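Local coordinates for protein SusD homolog (Bacteroides thetaiotaomicron, PDB 3EHM) that probably binds mucin O-glycans at the cell surface as a SusD-like lipoprotein, serving their uptake and use by this gut bacterium, at residues Met32-Ile37 with Met254-Ser259; Val36-Ser41 with Gln53-Ile58; Gln93-Gln98 with Asp138-Ile143; Asn258-Ser263 with Leu445-Val450. All coordinates share one frame; numbering follows the deposited sequence.

Interaction 1: Met32-Ile37 with Met254-Ser259; sequences MQQRVI and MPLLNS
With CG set anti to its own carbonyl carbon (chi1 -60°) and the chain extended beyond it, Gln34 carries its amide from the last turn of helix 23-36 out to Met254 and Leu256. Met254, a selenomethionine, takes a different rotamer: its CG lies anti to the backbone N (chi1 176°), and bends at the next two torsions fold SE and CE back beside the glutamine amide. The two side chains cross at about a right angle. Gln34 NE2 stands 4.0 Å from Met254 CG and equally near Met254 CE, so the bent chain lies alongside the nitrogen, with CG, SE and CE all at much the same range. On the oxygen end, Gln34 OE1 is 3.5 Å from Leu256 CD2, a van der Waals contact with one methyl branch. The amide is thus flanked by aliphatic and selenium-bearing groups, while NE2 donates back to Met30 O in its own helix, which limits its rotation. The contact joins the end of an N-terminal helix of the SusD-like fold to the irregular linker between strand 246-248 and helix 261-266. That linker is tied down separately: Leu256 N bonds to Ser250 OG, and Leu257 pairs through its backbone with Gly40, in the chain that continues from the helix end.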
loop_
_atom_site.group_PDB
_atom_site.type_symbol
_atom_site.label_atom_id
_atom_site.label_comp_id
_atom_site.label_asym_id
_atom_site.label_seq_id
_atom_site.Cartn_x
_atom_site.Cartn_y
_atom_site.Cartn_z
HETATM N N MSE A 32 14.165 12.247 -2.336
HETATM C CA MSE A 32 13.841 10.968 -1.704
HETATM C C MSE A 32 12.389 10.907 -1.251
HETATM O O MSE A 32 11.682 9.936 -1.522
HETATM C CB MSE A 32 14.737 10.713 -0.482
HETATM C CG MSE A 32 16.157 10.282 -0.802
HETATM SE SE MSE A 32 17.074 9.719 0.823
HETATM C CE MSE A 32 16.098 8.075 1.144
ATOM N N GLN A 33 11.953 11.945 -0.546
ATOM C CA GLN A 33 10.592 11.999 -0.035
ATOM C C GLN A 33 9.532 11.923 -1.126
ATOM O O GLN A 33 8.485 11.301 -0.943
ATOM C CB GLN A 33 10.401 13.271 0.790
ATOM C CG GLN A 33 11.316 13.329 1.998
ATOM C CD GLN A 33 11.258 14.661 2.704
ATOM O OE1 GLN A 33 10.331 14.936 3.464
ATOM N NE2 GLN A 33 12.249 15.506 2.446
ATOM N N GLN A 34 9.800 12.554 -2.260
ATOM C CA GLN A 34 8.848 12.538 -3.362
ATOM C C GLN A 34 8.851 11.201 -4.094
ATOM O O GLN A 34 7.971 10.942 -4.909
ATOM C CB GLN A 34 9.177 13.649 -4.353
ATOM C CG GLN A 34 9.127 15.034 -3.749
ATOM C CD GLN A 34 9.656 16.077 -4.700
ATOM O OE1 GLN A 34 9.031 16.378 -5.716
ATOM N NE2 GLN A 34 10.824 16.629 -4.384
ATOM N N ARG A 35 9.841 10.360 -3.803
ATOM C CA ARG A 35 9.967 9.057 -4.456
ATOM C C ARG A 35 9.335 7.874 -3.722
ATOM O O ARG A 35 9.004 6.865 -4.348
ATOM C CB ARG A 35 11.445 8.734 -4.696
ATOM C CG ARG A 35 12.147 9.675 -5.653
ATOM C CD ARG A 35 11.587 9.560 -7.053
ATOM N NE ARG A 35 12.327 10.407 -7.982
ATOM C CZ ARG A 35 12.175 10.379 -9.300
ATOM N NH1 ARG A 35 11.305 9.542 -9.850
ATOM N NH2 ARG A 35 12.896 11.189 -10.067
ATOM N N VAL A 36 9.194 7.975 -2.403
ATOM C CA VAL A 36 8.608 6.881 -1.624
ATOM C C VAL A 36 7.337 6.400 -2.320
ATOM O O VAL A 36 7.167 5.209 -2.580
ATOM C CB VAL A 36 8.298 7.341 -0.193
ATOM C CG1 VAL A 36 7.642 6.210 0.595
ATOM C CG2 VAL A 36 9.591 7.784 0.483
ATOM N N ILE A 37 6.451 7.347 -2.601
ATOM C CA ILE A 37 5.215 7.108 -3.331
ATOM C C ILE A 37 5.275 8.273 -4.315
ATOM O O ILE A 37 5.176 9.431 -3.911
ATOM C CB ILE A 37 3.968 7.231 -2.438
ATOM C CG1 ILE A 37 4.007 6.170 -1.333
ATOM C CG2 ILE A 37 2.716 7.040 -3.284
ATOM C CD1 ILE A 37 2.771 6.156 -0.450
HETATM N N MSE A 254 8.136 22.845 -0.944
HETATM C CA MSE A 254 8.151 22.138 -2.216
HETATM C C MSE A 254 6.740 22.009 -2.766
HETATM O O MSE A 254 5.974 21.149 -2.335
HETATM C CB MSE A 254 8.765 20.745 -2.032
HETATM C CG MSE A 254 8.761 19.862 -3.281
HETATM SE SE MSE A 254 9.756 20.586 -4.785
HETATM C CE MSE A 254 11.515 20.594 -3.989
ATOM N N PRO A 255 6.361 22.886 -3.708
ATOM C CA PRO A 255 5.010 22.783 -4.264
ATOM C C PRO A 255 4.862 21.429 -4.952
ATOM O O PRO A 255 5.794 20.954 -5.603
ATOM C CB PRO A 255 4.958 23.942 -5.252
ATOM C CG PRO A 255 5.848 24.970 -4.597
ATOM C CD PRO A 255 7.022 24.125 -4.155
ATOM N N LEU A 256 3.699 20.806 -4.799
ATOM C CA LEU A 256 3.450 19.507 -5.411
ATOM C C LEU A 256 2.062 19.411 -6.027
ATOM O O LEU A 256 1.131 20.094 -5.609
ATOM C CB LEU A 256 3.599 18.389 -4.374
ATOM C CG LEU A 256 4.960 18.184 -3.705
ATOM C CD1 LEU A 256 4.818 17.152 -2.597
ATOM C CD2 LEU A 256 5.987 17.733 -4.730
ATOM N N LEU A 257 1.944 18.550 -7.031
ATOM C CA LEU A 257 0.681 18.298 -7.706
ATOM C C LEU A 257 0.333 16.853 -7.363
ATOM O O LEU A 257 1.071 15.939 -7.728
ATOM C CB LEU A 257 0.845 18.434 -9.222
ATOM C CG LEU A 257 -0.394 18.102 -10.059
ATOM C CD1 LEU A 257 -1.514 19.090 -9.727
ATOM C CD2 LEU A 257 -0.046 18.161 -11.544
ATOM N N ASN A 258 -0.771 16.633 -6.659
ATOM C CA ASN A 258 -1.120 15.261 -6.318
ATOM C C ASN A 258 -1.049 14.433 -7.599
ATOM O O ASN A 258 -1.658 14.781 -8.611
ATOM C CB ASN A 258 -2.515 15.181 -5.706
ATOM C CG ASN A 258 -2.842 13.788 -5.223
ATOM O OD1 ASN A 258 -3.108 12.890 -6.020
ATOM N ND2 ASN A 258 -2.797 13.590 -3.911
ATOM N N SER A 259 -0.297 13.343 -7.541
ATOM C CA SER A 259 -0.080 12.483 -8.694
ATOM C C SER A 259 -1.219 11.574 -9.138
ATOM O O SER A 259 -1.073 10.841 -10.115
ATOM C CB SER A 259 1.195 11.666 -8.471
ATOM O OG SER A 259 1.307 11.282 -7.110
#

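Interaction 2: Val36-Ser41 with Gln53-Ile58; sequences VIPIGS and QNTDLI
Pro38 and Thr55 point at each other, the pyrrolidine ring of one meeting the branched end of the other. Pro38 CD lies 3.8 Å from Thr55 OG1, and Pro38 CG is 4.1 Å from Thr55 CG2, so the ring touches both the hydroxyl and the methyl. A chi1 of 68° puts Thr55 OG1 between its backbone N and carbonyl carbon, and from there it donates to the carboxylate of the next residue: OG1 to Asp56 OD1 measures 2.6 Å, on the anti side and 17° out of the carboxylate plane. The hydroxyl therefore meets proline carbon with its own polar need served within the helix. This joins the loop after helix 23-36 to helix 47-57, whose final part widens into a pi-type turn closed by Ile58 N to Gln53 O, 3.0 Å. Beside the proline, Ile37 offers its CG2 methyl to Asp56 OD1 at 4.4 Å, a looser contact. That same oxygen is held by a salt bridge to Arg135 of helix 116-140, so a buried carboxylate oxygen is shared between a hydroxyl and a guanidinium group, which probably favours its ionised form. Arg135 also packs against the side chains of Ile37 and Thr55.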
loop_
_atom_site.group_PDB
_atom_site.type_symbol
_atom_site.label_atom_id
_atom_site.label_comp_id
_atom_site.label_asym_id
_atom_site.label_seq_id
_atom_site.Cartn_x
_atom_site.Cartn_y
_atom_site.Cartn_z
ATOM N N VAL A 36 9.194 7.975 -2.403
ATOM C CA VAL A 36 8.608 6.881 -1.624
ATOM C C VAL A 36 7.337 6.400 -2.320
ATOM O O VAL A 36 7.167 5.209 -2.580
ATOM C CB VAL A 36 8.298 7.341 -0.193
ATOM C CG1 VAL A 36 7.642 6.210 0.595
ATOM C CG2 VAL A 36 9.591 7.784 0.483
ATOM N N ILE A 37 6.451 7.347 -2.601
ATOM C CA ILE A 37 5.215 7.108 -3.331
ATOM C C ILE A 37 5.275 8.273 -4.315
ATOM O O ILE A 37 5.176 9.431 -3.911
ATOM C CB ILE A 37 3.968 7.231 -2.438
ATOM C CG1 ILE A 37 4.007 6.170 -1.333
ATOM C CG2 ILE A 37 2.716 7.040 -3.284
ATOM C CD1 ILE A 37 2.771 6.156 -0.450
ATOM N N PRO A 38 5.441 7.975 -5.615
ATOM C CA PRO A 38 5.547 8.949 -6.710
ATOM C C PRO A 38 4.654 10.178 -6.680
ATOM O O PRO A 38 3.437 10.072 -6.755
ATOM C CB PRO A 38 5.290 8.106 -7.960
ATOM C CG PRO A 38 5.712 6.744 -7.556
ATOM C CD PRO A 38 5.188 6.628 -6.158
ATOM N N ILE A 39 5.290 11.343 -6.593
ATOM C CA ILE A 39 4.601 12.625 -6.599
ATOM C C ILE A 39 5.647 13.680 -6.932
ATOM O O ILE A 39 6.829 13.506 -6.625
ATOM C CB ILE A 39 3.953 12.944 -5.235
ATOM C CG1 ILE A 39 3.073 14.190 -5.369
ATOM C CG2 ILE A 39 5.026 13.161 -4.182
ATOM C CD1 ILE A 39 2.154 14.424 -4.186
ATOM N N GLY A 40 5.229 14.767 -7.568
ATOM C CA GLY A 40 6.195 15.787 -7.924
ATOM C C GLY A 40 5.626 17.170 -8.131
ATOM O O GLY A 40 4.422 17.396 -7.994
ATOM N N SER A 41 6.522 18.097 -8.456
ATOM C CA SER A 41 6.184 19.492 -8.704
ATOM C C SER A 41 5.140 19.646 -9.802
ATOM O O SER A 41 5.124 18.883 -10.768
ATOM C CB SER A 41 7.449 20.254 -9.100
ATOM O OG SER A 41 7.134 21.535 -9.616
ATOM N N GLN A 53 0.724 5.500 -11.526
ATOM C CA GLN A 53 -0.137 4.534 -12.205
ATOM C C GLN A 53 0.507 3.159 -12.093
ATOM O O GLN A 53 -0.148 2.161 -11.768
ATOM C CB GLN A 53 -0.276 4.881 -13.688
ATOM C CG GLN A 53 -1.487 5.718 -14.036
ATOM C CD GLN A 53 -1.739 5.759 -15.531
ATOM O OE1 GLN A 53 -2.866 5.985 -15.975
ATOM N NE2 GLN A 53 -0.689 5.547 -16.316
ATOM N N ASN A 54 1.806 3.134 -12.359
ATOM C CA ASN A 54 2.613 1.920 -12.339
ATOM C C ASN A 54 2.711 1.280 -10.957
ATOM O O ASN A 54 2.656 0.056 -10.828
ATOM C CB ASN A 54 4.018 2.252 -12.863
ATOM C CG ASN A 54 4.952 1.055 -12.853
ATOM O OD1 ASN A 54 6.045 1.111 -12.280
ATOM N ND2 ASN A 54 4.536 -0.029 -13.497
ATOM N N THR A 55 2.838 2.103 -9.922
ATOM C CA THR A 55 2.975 1.582 -8.566
ATOM C C THR A 55 1.670 1.365 -7.807
ATOM O O THR A 55 1.509 0.352 -7.128
ATOM C CB THR A 55 3.850 2.516 -7.695
ATOM O OG1 THR A 55 3.157 3.752 -7.472
ATOM C CG2 THR A 55 5.173 2.811 -8.384
ATOM N N ASP A 56 0.739 2.308 -7.938
ATOM C CA ASP A 56 -0.513 2.251 -7.190
ATOM C C ASP A 56 -1.856 2.161 -7.916
ATOM O O ASP A 56 -2.697 1.323 -7.583
ATOM C CB ASP A 56 -0.600 3.479 -6.268
ATOM C CG ASP A 56 0.411 3.453 -5.131
ATOM O OD1 ASP A 56 1.631 3.309 -5.377
ATOM O OD2 ASP A 56 -0.030 3.603 -3.973
ATOM N N LEU A 57 -2.062 3.031 -8.894
ATOM C CA LEU A 57 -3.347 3.122 -9.571
ATOM C C LEU A 57 -3.854 2.036 -10.510
ATOM O O LEU A 57 -4.958 1.534 -10.313
ATOM C CB LEU A 57 -3.438 4.475 -10.279
ATOM C CG LEU A 57 -3.014 5.676 -9.430
ATOM C CD1 LEU A 57 -3.363 6.956 -10.180
ATOM C CD2 LEU A 57 -3.711 5.652 -8.069
ATOM N N ILE A 58 -3.087 1.671 -11.532
ATOM C CA ILE A 58 -3.586 0.662 -12.458
ATOM C C ILE A 58 -3.114 -0.747 -12.131
ATOM O O ILE A 58 -3.587 -1.720 -12.718
ATOM C CB ILE A 58 -3.226 1.017 -13.921
ATOM C CG1 ILE A 58 -1.755 0.718 -14.207
ATOM C CG2 ILE A 58 -3.507 2.500 -14.165
ATOM C CD1 ILE A 58 -1.377 0.927 -15.668
#

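Interaction 3: Gln93-Gln98 with Asp138-Ile143; sequences QNFYSQ and DVFGPI
Val139, on the last turn of helix 116-140, sets its CG2 methyl over one face of the Phe95 ring. The methyl is 3.9 Å from the ring centroid and only 19° off the normal, a CH-pi contact, although it leans toward the rim, where Phe95 CZ is closest at 3.7 Å. Its other branch, CG1, lies anti to the backbone N (chi1 166°) and reaches the same ring near Phe95 CE1, at 4.0 Å, so both methyls of the valine bear on one phenylalanine. Val139 CG1 also sits above one face of the Phe140 ring, offset toward its rim, so the valine fills the corner where the two rings meet. Phe140 ends the helix and brings its CE1 to within 4.1 Å of Phe95 CD1, the two side chains meeting at a slant. Gly141 then leaves helical angles with positive phi (105°), a conformation that suits glycine, and turns the chain into Pro142. Ile143 comes back toward helix 85-110 and lies near Tyr96, whose hydroxyl bonds to Ala144 O just beyond. Phe95 and Tyr96 themselves stand on a pi-type turn, marked by Gln98 N bonding to Gln93 O. Such packing of consecutive helices, 85-110 on 116-140, is consistent with the tetratricopeptide-repeat-like helical framework of SusD proteins. Around it, Val450 of helix 449-459 packs on both Phe95 and Val139, Thr55 of helix 47-57 touches Phe95, and Phe489 of a loop packs on Phe95, Val139 and Phe140.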
loop_
_atom_site.group_PDB
_atom_site.type_symbol
_atom_site.label_atom_id
_atom_site.label_comp_id
_atom_site.label_asym_id
_atom_site.label_seq_id
_atom_site.Cartn_x
_atom_site.Cartn_y
_atom_site.Cartn_z
ATOM N N GLN A 93 12.312 0.852 -11.173
ATOM C CA GLN A 93 12.751 2.231 -10.991
ATOM C C GLN A 93 11.877 2.941 -9.955
ATOM O O GLN A 93 12.382 3.590 -9.036
ATOM C CB GLN A 93 12.677 3.006 -12.313
ATOM C CG GLN A 93 13.500 2.418 -13.455
ATOM C CD GLN A 93 13.358 3.219 -14.743
ATOM O OE1 GLN A 93 12.281 3.731 -15.058
ATOM N NE2 GLN A 93 14.443 3.315 -15.498
ATOM N N ASN A 94 10.563 2.811 -10.111
ATOM C CA ASN A 94 9.615 3.472 -9.221
ATOM C C ASN A 94 9.566 2.927 -7.799
ATOM O O ASN A 94 9.192 3.648 -6.873
ATOM C CB ASN A 94 8.213 3.451 -9.842
ATOM C CG ASN A 94 8.145 4.224 -11.149
ATOM O OD1 ASN A 94 8.775 5.277 -11.295
ATOM N ND2 ASN A 94 7.373 3.715 -12.100
ATOM N N PHE A 95 9.939 1.664 -7.618
ATOM C CA PHE A 95 9.924 1.064 -6.288
ATOM C C PHE A 95 11.298 0.995 -5.626
ATOM O O PHE A 95 11.389 0.997 -4.400
ATOM C CB PHE A 95 9.342 -0.359 -6.339
ATOM C CG PHE A 95 7.838 -0.413 -6.388
ATOM C CD1 PHE A 95 7.184 -0.986 -7.478
ATOM C CD2 PHE A 95 7.075 0.082 -5.334
ATOM C CE1 PHE A 95 5.790 -1.068 -7.516
ATOM C CE2 PHE A 95 5.676 0.005 -5.361
ATOM C CZ PHE A 95 5.034 -0.572 -6.456
ATOM N N TYR A 96 12.367 0.939 -6.419
ATOM C CA TYR A 96 13.702 0.808 -5.834
ATOM C C TYR A 96 14.821 1.739 -6.295
ATOM O O TYR A 96 15.404 2.449 -5.479
ATOM C CB TYR A 96 14.193 -0.640 -5.999
ATOM C CG TYR A 96 15.588 -0.907 -5.450
ATOM C CD1 TYR A 96 15.784 -1.234 -4.107
ATOM C CD2 TYR A 96 16.711 -0.818 -6.276
ATOM C CE1 TYR A 96 17.071 -1.470 -3.596
ATOM C CE2 TYR A 96 17.998 -1.044 -5.777
ATOM C CZ TYR A 96 18.171 -1.370 -4.437
ATOM O OH TYR A 96 19.441 -1.593 -3.948
ATOM N N SER A 97 15.129 1.731 -7.589
ATOM C CA SER A 97 16.245 2.522 -8.097
ATOM C C SER A 97 16.160 4.045 -8.097
ATOM O O SER A 97 17.182 4.703 -7.901
ATOM C CB SER A 97 16.642 2.027 -9.497
ATOM O OG SER A 97 15.638 2.290 -10.460
ATOM N N GLN A 98 14.979 4.624 -8.310
ATOM C CA GLN A 98 14.889 6.087 -8.319
ATOM C C GLN A 98 15.308 6.677 -6.975
ATOM O O GLN A 98 16.071 7.643 -6.926
ATOM C CB GLN A 98 13.472 6.564 -8.672
ATOM C CG GLN A 98 13.092 6.396 -10.151
ATOM C CD GLN A 98 13.887 7.286 -11.114
ATOM O OE1 GLN A 98 13.758 7.162 -12.336
ATOM N NE2 GLN A 98 14.700 8.185 -10.572
ATOM N N ASP A 138 8.168 -5.997 -0.847
ATOM C CA ASP A 138 6.810 -6.530 -0.783
ATOM C C ASP A 138 6.202 -6.693 -2.168
ATOM O O ASP A 138 5.223 -7.419 -2.343
ATOM C CB ASP A 138 5.922 -5.638 0.085
ATOM C CG ASP A 138 6.284 -5.724 1.555
ATOM O OD1 ASP A 138 7.012 -6.674 1.924
ATOM O OD2 ASP A 138 5.841 -4.859 2.341
ATOM N N VAL A 139 6.788 -6.020 -3.154
ATOM C CA VAL A 139 6.304 -6.117 -4.520
ATOM C C VAL A 139 7.082 -7.162 -5.332
ATOM O O VAL A 139 6.476 -7.956 -6.043
ATOM C CB VAL A 139 6.390 -4.748 -5.236
ATOM C CG1 VAL A 139 6.226 -4.926 -6.740
ATOM C CG2 VAL A 139 5.303 -3.823 -4.702
ATOM N N PHE A 140 8.411 -7.168 -5.216
ATOM C CA PHE A 140 9.248 -8.114 -5.970
ATOM C C PHE A 140 9.754 -9.323 -5.181
ATOM O O PHE A 140 10.002 -10.389 -5.758
ATOM C CB PHE A 140 10.485 -7.414 -6.549
ATOM C CG PHE A 140 10.186 -6.375 -7.596
ATOM C CD1 PHE A 140 10.069 -5.035 -7.248
ATOM C CD2 PHE A 140 10.059 -6.732 -8.936
ATOM C CE1 PHE A 140 9.834 -4.061 -8.215
ATOM C CE2 PHE A 140 9.822 -5.764 -9.915
ATOM C CZ PHE A 140 9.710 -4.424 -9.551
ATOM N N GLY A 141 9.928 -9.150 -3.874
ATOM C CA GLY A 141 10.459 -10.220 -3.047
ATOM C C GLY A 141 11.909 -9.896 -2.713
ATOM O O GLY A 141 12.167 -9.012 -1.897
ATOM N N PRO A 142 12.884 -10.587 -3.328
ATOM C CA PRO A 142 14.308 -10.335 -3.068
ATOM C C PRO A 142 14.725 -8.987 -3.650
ATOM O O PRO A 142 14.283 -8.620 -4.733
ATOM C CB PRO A 142 15.014 -11.478 -3.805
ATOM C CG PRO A 142 13.946 -12.528 -3.966
ATOM C CD PRO A 142 12.716 -11.723 -4.248
ATOM N N ILE A 143 15.569 -8.253 -2.930
ATOM C CA ILE A 143 16.067 -6.965 -3.403
ATOM C C ILE A 143 17.491 -6.763 -2.888
ATOM O O ILE A 143 17.914 -7.425 -1.930
ATOM C CB ILE A 143 15.209 -5.774 -2.905
ATOM C CG1 ILE A 143 15.238 -5.707 -1.379
ATOM C CG2 ILE A 143 13.777 -5.900 -3.422
ATOM C CD1 ILE A 143 14.657 -4.416 -0.808
#

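Interaction 4: Asn258-Ser263 with Leu445-Val450; sequences NSMLAS and LYPNAV
Met260, a selenomethionine, reaches the Tyr446-Pro447 corner with the end of its side chain. Beyond CG the chain runs extended (chi2 -179°) until chi3 (68°) turns the CE methyl aside. That bend divides the work: Met260 SE lies 4.4 Å from Pro447 CG, whereas Met260 CE approaches Tyr446 OH at 4.2 Å. The corner is shaped by a cis peptide bond before Pro447, which folds the proline over the preceding ring so that Pro447 CB sits 3.6 Å above the centre of one Tyr446 face. Tyr446 also meets the rings of Tyr291 and Phe292, and Tyr66 edge-to-face. At the base of Met260, Asn258 OD1 accepts from Met260 N at 2.8 Å with an angle of 158° at the hydrogen, capping the type I turn that leads into helix 261-266. On the other segment Asn448 occupies the N-cap position of helix 449-459, so the contact joins the lead-ins of two helices. Leu52 of helix 47-57 packs against Met260 as well. Both approaches are loose, selenium to a pyrrolidine carbon and methyl to a hydroxyl oxygen, so the attraction is probably mainly dispersive, without a directional bond.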
loop_
_atom_site.group_PDB
_atom_site.type_symbol
_atom_site.label_atom_id
_atom_site.label_comp_id
_atom_site.label_asym_id
_atom_site.label_seq_id
_atom_site.Cartn_x
_atom_site.Cartn_y
_atom_site.Cartn_z
ATOM N N ASN A 258 -0.771 16.633 -6.659
ATOM C CA ASN A 258 -1.120 15.261 -6.318
ATOM C C ASN A 258 -1.049 14.433 -7.599
ATOM O O ASN A 258 -1.658 14.781 -8.611
ATOM C CB ASN A 258 -2.515 15.181 -5.706
ATOM C CG ASN A 258 -2.842 13.788 -5.223
ATOM O OD1 ASN A 258 -3.108 12.890 -6.020
ATOM N ND2 ASN A 258 -2.797 13.590 -3.911
ATOM N N SER A 259 -0.297 13.343 -7.541
ATOM C CA SER A 259 -0.080 12.483 -8.694
ATOM C C SER A 259 -1.219 11.574 -9.138
ATOM O O SER A 259 -1.073 10.841 -10.115
ATOM C CB SER A 259 1.195 11.666 -8.471
ATOM O OG SER A 259 1.307 11.282 -7.110
HETATM N N MSE A 260 -2.344 11.604 -8.435
HETATM C CA MSE A 260 -3.491 10.796 -8.842
HETATM C C MSE A 260 -4.295 11.552 -9.901
HETATM O O MSE A 260 -5.091 10.966 -10.631
HETATM C CB MSE A 260 -4.421 10.516 -7.657
HETATM C CG MSE A 260 -3.856 9.634 -6.577
HETATM SE SE MSE A 260 -5.216 9.382 -5.202
HETATM C CE MSE A 260 -6.452 8.322 -6.248
ATOM N N LEU A 261 -4.087 12.860 -9.986
ATOM C CA LEU A 261 -4.837 13.671 -10.938
ATOM C C LEU A 261 -4.674 13.287 -12.407
ATOM O O LEU A 261 -5.658 13.220 -13.145
ATOM C CB LEU A 261 -4.499 15.152 -10.743
ATOM C CG LEU A 261 -5.022 15.724 -9.422
ATOM C CD1 LEU A 261 -4.624 17.191 -9.295
ATOM C CD2 LEU A 261 -6.538 15.583 -9.380
ATOM N N ALA A 262 -3.444 13.036 -12.837
ATOM C CA ALA A 262 -3.209 12.666 -14.231
ATOM C C ALA A 262 -4.096 11.495 -14.668
ATOM O O ALA A 262 -4.804 11.586 -15.670
ATOM C CB ALA A 262 -1.740 12.314 -14.440
ATOM N N SER A 263 -4.072 10.399 -13.916
ATOM C CA SER A 263 -4.875 9.239 -14.285
ATOM C C SER A 263 -6.378 9.412 -14.053
ATOM O O SER A 263 -7.192 8.887 -14.814
ATOM C CB SER A 263 -4.382 7.993 -13.545
ATOM O OG SER A 263 -5.050 6.842 -14.033
ATOM N N LEU A 445 -6.870 2.168 5.053
ATOM C CA LEU A 445 -5.620 2.390 4.328
ATOM C C LEU A 445 -5.789 3.144 3.016
ATOM O O LEU A 445 -4.828 3.715 2.499
ATOM C CB LEU A 445 -4.932 1.052 4.036
ATOM C CG LEU A 445 -4.080 0.425 5.142
ATOM C CD1 LEU A 445 -3.687 -0.991 4.742
ATOM C CD2 LEU A 445 -2.841 1.274 5.380
ATOM N N TYR A 446 -7.001 3.144 2.467
ATOM C CA TYR A 446 -7.235 3.828 1.196
ATOM C C TYR A 446 -6.664 5.244 1.257
ATOM O O TYR A 446 -6.893 5.967 2.222
ATOM C CB TYR A 446 -8.737 3.864 0.869
ATOM C CG TYR A 446 -9.051 4.646 -0.388
ATOM C CD1 TYR A 446 -9.363 6.003 -0.326
ATOM C CD2 TYR A 446 -8.971 4.047 -1.645
ATOM C CE1 TYR A 446 -9.581 6.745 -1.483
ATOM C CE2 TYR A 446 -9.184 4.785 -2.812
ATOM C CZ TYR A 446 -9.483 6.132 -2.720
ATOM O OH TYR A 446 -9.640 6.886 -3.861
ATOM N N PRO A 447 -5.947 5.673 0.202
ATOM C CA PRO A 447 -5.617 4.960 -1.035
ATOM C C PRO A 447 -4.236 4.290 -1.092
ATOM O O PRO A 447 -3.662 4.160 -2.174
ATOM C CB PRO A 447 -5.727 6.060 -2.070
ATOM C CG PRO A 447 -5.035 7.188 -1.348
ATOM C CD PRO A 447 -5.614 7.106 0.067
ATOM N N ASN A 448 -3.699 3.874 0.050
ATOM C CA ASN A 448 -2.383 3.225 0.076
ATOM C C ASN A 448 -2.522 1.804 -0.489
ATOM O O ASN A 448 -2.566 0.824 0.259
ATOM C CB ASN A 448 -1.859 3.164 1.511
ATOM C CG ASN A 448 -0.370 2.881 1.578
ATOM O OD1 ASN A 448 0.202 2.258 0.679
ATOM N ND2 ASN A 448 0.263 3.327 2.654
ATOM N N ALA A 449 -2.582 1.712 -1.814
ATOM C CA ALA A 449 -2.757 0.443 -2.520
ATOM C C ALA A 449 -1.706 -0.643 -2.303
ATOM O O ALA A 449 -2.053 -1.812 -2.128
ATOM C CB ALA A 449 -2.901 0.716 -4.016
ATOM N N VAL A 450 -0.428 -0.282 -2.333
ATOM C CA VAL A 450 0.615 -1.290 -2.157
ATOM C C VAL A 450 0.494 -2.017 -0.821
ATOM O O VAL A 450 0.572 -3.246 -0.773
ATOM C CB VAL A 450 2.033 -0.678 -2.274
ATOM C CG1 VAL A 450 3.090 -1.758 -2.040
ATOM C CG2 VAL A 450 2.218 -0.073 -3.660
#

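Overall arrangement
Interactions 2, 3 and 4 are buried, whereas interaction 1 is partly buried, its centre about 16 Å from the centre of the chain. Interactions 1 and 2 share Val36 and Ile37 where helix 23-36 ends; interactions 1 and 4 share Asn258 and Ser259. Pro38 O to Ser259 OG, 2.5 Å, is a probable hydrogen bond linking interaction 2 to both. Asn54 OD1 to Asn94 ND2, 2.9 Å, probably bonds interaction 2 to interaction 3. Chemistry follows place: the partly buried interaction 1 sets a polar amide among aliphatic groups, and buried interaction 3 is wholly apolar across its segments, a valine methyl on a phenylalanine face. Interaction 2 puts proline on threonine and isoleucine beside a bridged aspartate; interaction 4, selenomethionine against cis-proline and a tyrosine hydroxyl.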